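Local structure of toxin-antitoxin system antitoxin MntA family (Shewanella oneidensis MR-1, 6M6U) at residues Glu39-Leu50 / Leu66-Arg76. The protein neutralizes its cognate toxin HepT, mainly by successively transferring three AMP units from ATP onto a toxin tyrosine, as the magnesium-dependent antitoxin of a type VII toxin-antitoxin system. The protein carries 2 engineered substitutions. Numbering follows the deposited sequence.
Sequences EIEIAVLAADTL and LDSDVDLVDLR. Engineered in segment 39-50: Glu-39 (natural residue Asp), Glu-41 (natural residue Asp).
Six backbone hydrogen bonds join the parallel strands 40-46 and 70-74 and the residues next to them, from Ile-40 N with Asp-69 O to Leu-75 N with Val-44 O. Ile-40, Ile-42 and Val-44 share one face with Val-70 and Leu-72. CD1 of Ile-42 meets CG1 of Val-70 at 4.0 Å. Leu-72 CD1 touches both Ile-42 CG2 and Val-44 CG2, 3.9 Å from the latter.

Glu-41 and Asp-71 point to the other face, and Glu-39 lies beside them. Both glutamates are engineered; the natural aspartates of the GSX(10)DXD motif bind magnesium together with Asp-71. Glu-39 OE1 sits 3.6 Å from Asp-71 CB, and the two carboxylate planes are 19° apart. The carboxylates themselves do not touch.

Just past strand 70-74, Arg-76 grips side-on the carbonyl O of Ala-46, the last residue of strand 40-46. Its NE and NH2 each donate to this one oxygen at 2.8 Å, with the acceptor in the guanidinium plane. Ala-47 O lies over one guanidinium face and Leu-45 CD1 over the opposite one. Thr-49 CG2 packs on Arg-76 CD at 3.5 Å.

Asp-74, at the end of its strand, binds two backbone N-H groups. Its CG is anti to the backbone N (chi1 180°), which carries the carboxylate to the 39-50 segment. Leu-50 N donates to Asp-74 OD2 at 3.0 Å from above the carboxylate plane. Asp-74 OD1 accepts from Arg-76 N, which makes an Asx turn.

Asp-69 is held outside the pair by a salt bridge to Arg-70 of the HepT toxin chain. The two strands belong to a beta-alpha-beta unit of the nucleotidyltransferase fold. Helix 52-66 packs on Ile-42 and Leu-72, and helix 6-16 packs on Ile-42 and Val-44. Strand 70-74 is outermost within the chain, and strand 20-26 pairs antiparallel with the other edge of 40-46.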
loop_
_atom_site.group_PDB
_atom_site.type_symbol
_atom_site.label_atom_id
_atom_site.label_comp_id
_atom_site.label_asym_id
_atom_site.label_seq_id
_atom_site.Cartn_x
_atom_site.Cartn_y
_atom_site.Cartn_z
ATOM N N GLU E 39 6.493 -13.587 -4.153
ATOM C CA GLU E 39 5.538 -14.658 -3.933
ATOM C C GLU E 39 6.007 -15.951 -4.586
ATOM O O GLU E 39 6.733 -15.949 -5.582
ATOM C CB GLU E 39 4.167 -14.287 -4.494
ATOM C CG GLU E 39 3.631 -12.944 -4.049
ATOM C CD GLU E 39 2.210 -12.704 -4.530
ATOM O OE1 GLU E 39 1.264 -13.177 -3.860
ATOM O OE2 GLU E 39 2.042 -12.053 -5.585
ATOM N N ILE E 40 5.585 -17.065 -4.001
ATOM C CA ILE E 40 5.601 -18.345 -4.694
ATOM C C ILE E 40 4.352 -18.391 -5.565
ATOM O O ILE E 40 3.234 -18.198 -5.073
ATOM C CB ILE E 40 5.642 -19.511 -3.696
ATOM C CG1 ILE E 40 6.846 -19.353 -2.760
ATOM C CG2 ILE E 40 5.699 -20.844 -4.424
ATOM C CD1 ILE E 40 6.784 -20.216 -1.534
ATOM N N GLU E 41 4.542 -18.597 -6.865
ATOM C CA GLU E 41 3.457 -18.565 -7.837
ATOM C C GLU E 41 3.140 -19.989 -8.266
ATOM O O GLU E 41 3.997 -20.685 -8.826
ATOM C CB GLU E 41 3.823 -17.687 -9.034
ATOM C CG GLU E 41 3.842 -16.198 -8.702
ATOM C CD GLU E 41 4.515 -15.349 -9.764
ATOM O OE1 GLU E 41 3.883 -15.056 -10.802
ATOM O OE2 GLU E 41 5.687 -14.970 -9.557
ATOM N N ILE E 42 1.912 -20.422 -7.994
ATOM C CA ILE E 42 1.472 -21.785 -8.255
ATOM C C ILE E 42 0.198 -21.736 -9.086
ATOM O O ILE E 42 -0.707 -20.938 -8.813
ATOM C CB ILE E 42 1.236 -22.559 -6.941
ATOM C CG1 ILE E 42 2.502 -22.545 -6.087
ATOM C CG2 ILE E 42 0.792 -23.997 -7.229
ATOM C CD1 ILE E 42 2.246 -22.835 -4.627
ATOM N N ALA E 43 0.129 -22.589 -10.102
ATOM C CA ALA E 43 -1.034 -22.697 -10.964
ATOM C C ALA E 43 -1.586 -24.113 -10.879
ATOM O O ALA E 43 -0.827 -25.084 -10.816
ATOM C CB ALA E 43 -0.689 -22.356 -12.415
ATOM N N VAL E 44 -2.909 -24.223 -10.874
ATOM C CA VAL E 44 -3.576 -25.512 -10.792
ATOM C C VAL E 44 -4.671 -25.565 -11.843
ATOM O O VAL E 44 -5.273 -24.548 -12.203
ATOM C CB VAL E 44 -4.165 -25.784 -9.387
ATOM C CG1 VAL E 44 -3.051 -26.045 -8.389
ATOM C CG2 VAL E 44 -5.019 -24.611 -8.935
ATOM N N LEU E 45 -4.909 -26.765 -12.351
ATOM C CA LEU E 45 -6.075 -27.060 -13.164
ATOM C C LEU E 45 -6.836 -28.176 -12.472
ATOM O O LEU E 45 -6.261 -29.224 -12.161
ATOM C CB LEU E 45 -5.690 -27.473 -14.588
ATOM C CG LEU E 45 -6.856 -27.685 -15.562
ATOM C CD1 LEU E 45 -7.573 -26.369 -15.845
ATOM C CD2 LEU E 45 -6.375 -28.322 -16.855
ATOM N N ALA E 46 -8.110 -27.935 -12.204
ATOM C CA ALA E 46 -9.019 -28.943 -11.693
ATOM C C ALA E 46 -10.154 -29.132 -12.693
ATOM O O ALA E 46 -10.288 -28.377 -13.662
ATOM C CB ALA E 46 -9.563 -28.549 -10.315
ATOM N N ALA E 47 -10.981 -30.152 -12.447
ATOM C CA ALA E 47 -12.112 -30.412 -13.334
ATOM C C ALA E 47 -13.065 -29.222 -13.383
ATOM O O ALA E 47 -13.558 -28.856 -14.457
ATOM C CB ALA E 47 -12.853 -31.674 -12.894
ATOM N N ASP E 48 -13.335 -28.606 -12.235
ATOM C CA ASP E 48 -14.148 -27.403 -12.160
ATOM C C ASP E 48 -13.282 -26.195 -11.835
ATOM O O ASP E 48 -12.177 -26.317 -11.293
ATOM C CB ASP E 48 -15.242 -27.520 -11.091
ATOM C CG ASP E 48 -16.111 -28.739 -11.270
ATOM O OD1 ASP E 48 -16.495 -29.340 -10.244
ATOM O OD2 ASP E 48 -16.415 -29.098 -12.427
ATOM N N THR E 49 -13.808 -25.019 -12.166
ATOM C CA THR E 49 -13.230 -23.787 -11.656
ATOM C C THR E 49 -13.331 -23.784 -10.138
ATOM O O THR E 49 -14.337 -24.215 -9.567
ATOM C CB THR E 49 -13.961 -22.567 -12.218
ATOM O OG1 THR E 49 -15.304 -22.563 -11.727
ATOM C CG2 THR E 49 -13.992 -22.592 -13.735
ATOM N N LEU E 50 -12.279 -23.310 -9.482
ATOM C CA LEU E 50 -12.319 -23.168 -8.038
ATOM C C LEU E 50 -13.152 -21.950 -7.674
ATOM O O LEU E 50 -13.223 -20.977 -8.429
ATOM C CB LEU E 50 -10.912 -23.013 -7.456
ATOM C CG LEU E 50 -9.771 -23.899 -7.966
ATOM C CD1 LEU E 50 -8.529 -23.689 -7.109
ATOM C CD2 LEU E 50 -10.153 -25.371 -8.005
ATOM N N LEU E 66 4.363 -22.736 3.979
ATOM C CA LEU E 66 5.635 -22.470 3.324
ATOM C C LEU E 66 6.374 -21.276 3.903
ATOM O O LEU E 66 7.509 -21.018 3.486
ATOM C CB LEU E 66 5.411 -22.224 1.827
ATOM C CG LEU E 66 4.874 -23.408 1.034
ATOM C CD1 LEU E 66 4.380 -22.949 -0.334
ATOM C CD2 LEU E 66 5.961 -24.455 0.894
ATOM N N ASP E 67 5.752 -20.535 4.823
ATOM C CA ASP E 67 6.342 -19.337 5.417
ATOM C C ASP E 67 6.779 -18.341 4.341
ATOM O O ASP E 67 7.880 -17.785 4.376
ATOM C CB ASP E 67 7.512 -19.700 6.332
ATOM C CG ASP E 67 7.961 -18.534 7.185
ATOM O OD1 ASP E 67 7.088 -17.760 7.637
ATOM O OD2 ASP E 67 9.188 -18.383 7.382
ATOM N N SER E 68 5.895 -18.117 3.370
ATOM C CA SER E 68 6.187 -17.204 2.273
ATOM C C SER E 68 4.881 -16.841 1.587
ATOM O O SER E 68 3.906 -17.589 1.643
ATOM C CB SER E 68 7.166 -17.828 1.273
ATOM O OG SER E 68 7.336 -17.001 0.137
ATOM N N ASP E 69 4.870 -15.681 0.934
ATOM C CA ASP E 69 3.685 -15.274 0.194
ATOM C C ASP E 69 3.448 -16.215 -0.982
ATOM O O ASP E 69 4.375 -16.585 -1.707
ATOM C CB ASP E 69 3.818 -13.833 -0.295
ATOM C CG ASP E 69 3.694 -12.820 0.832
ATOM O OD1 ASP E 69 3.129 -13.172 1.893
ATOM O OD2 ASP E 69 4.157 -11.671 0.657
ATOM N N VAL E 70 2.199 -16.619 -1.156
ATOM C CA VAL E 70 1.819 -17.550 -2.204
ATOM C C VAL E 70 0.741 -16.898 -3.055
ATOM O O VAL E 70 -0.159 -16.231 -2.530
ATOM C CB VAL E 70 1.333 -18.892 -1.619
ATOM C CG1 VAL E 70 0.618 -19.725 -2.688
ATOM C CG2 VAL E 70 2.511 -19.660 -1.036
ATOM N N ASP E 71 0.860 -17.053 -4.367
ATOM C CA ASP E 71 -0.196 -16.676 -5.295
ATOM C C ASP E 71 -0.664 -17.941 -5.997
ATOM O O ASP E 71 0.131 -18.616 -6.661
ATOM C CB ASP E 71 0.289 -15.638 -6.308
ATOM C CG ASP E 71 -0.834 -15.123 -7.191
ATOM O OD1 ASP E 71 -0.564 -14.790 -8.364
ATOM O OD2 ASP E 71 -1.987 -15.051 -6.714
ATOM N N LEU E 72 -1.941 -18.271 -5.830
ATOM C CA LEU E 72 -2.514 -19.502 -6.359
ATOM C C LEU E 72 -3.418 -19.143 -7.529
ATOM O O LEU E 72 -4.406 -18.418 -7.359
ATOM C CB LEU E 72 -3.282 -20.267 -5.282
ATOM C CG LEU E 72 -3.973 -21.548 -5.755
ATOM C CD1 LEU E 72 -2.972 -22.541 -6.355
ATOM C CD2 LEU E 72 -4.733 -22.176 -4.594
ATOM N N VAL E 73 -3.069 -19.640 -8.710
ATOM C CA VAL E 73 -3.736 -19.283 -9.952
ATOM C C VAL E 73 -4.574 -20.472 -10.396
ATOM O O VAL E 73 -4.059 -21.587 -10.541
ATOM C CB VAL E 73 -2.722 -18.877 -11.034
ATOM C CG1 VAL E 73 -3.353 -18.951 -12.413
ATOM C CG2 VAL E 73 -2.190 -17.472 -10.766
ATOM N N ASP E 74 -5.869 -20.245 -10.591
ATOM C CA ASP E 74 -6.731 -21.253 -11.195
ATOM C C ASP E 74 -6.596 -21.138 -12.709
ATOM O O ASP E 74 -7.018 -20.140 -13.300
ATOM C CB ASP E 74 -8.180 -21.075 -10.751
ATOM C CG ASP E 74 -9.119 -22.111 -11.370
ATOM O OD1 ASP E 74 -8.633 -23.114 -11.940
ATOM O OD2 ASP E 74 -10.351 -21.930 -11.278
ATOM N N LEU E 75 -6.003 -22.156 -13.336
ATOM C CA LEU E 75 -5.770 -22.104 -14.774
ATOM C C LEU E 75 -7.073 -22.052 -15.564
ATOM O O LEU E 75 -7.091 -21.555 -16.695
ATOM C CB LEU E 75 -4.935 -23.306 -15.213
ATOM C CG LEU E 75 -3.468 -23.246 -14.789
ATOM C CD1 LEU E 75 -2.770 -24.574 -15.041
ATOM C CD2 LEU E 75 -2.773 -22.124 -15.529
ATOM N N ARG E 76 -8.171 -22.549 -14.988
ATOM C CA ARG E 76 -9.417 -22.650 -15.738
ATOM C C ARG E 76 -10.081 -21.293 -15.944
ATOM O O ARG E 76 -10.883 -21.148 -16.870
ATOM C CB ARG E 76 -10.373 -23.617 -15.033
ATOM C CG ARG E 76 -11.526 -24.089 -15.901
ATOM C CD ARG E 76 -12.262 -25.273 -15.277
ATOM N NE ARG E 76 -11.497 -26.513 -15.368
ATOM C CZ ARG E 76 -11.362 -27.224 -16.487
ATOM N NH1 ARG E 76 -11.934 -26.807 -17.611
ATOM N NH2 ARG E 76 -10.650 -28.347 -16.488
#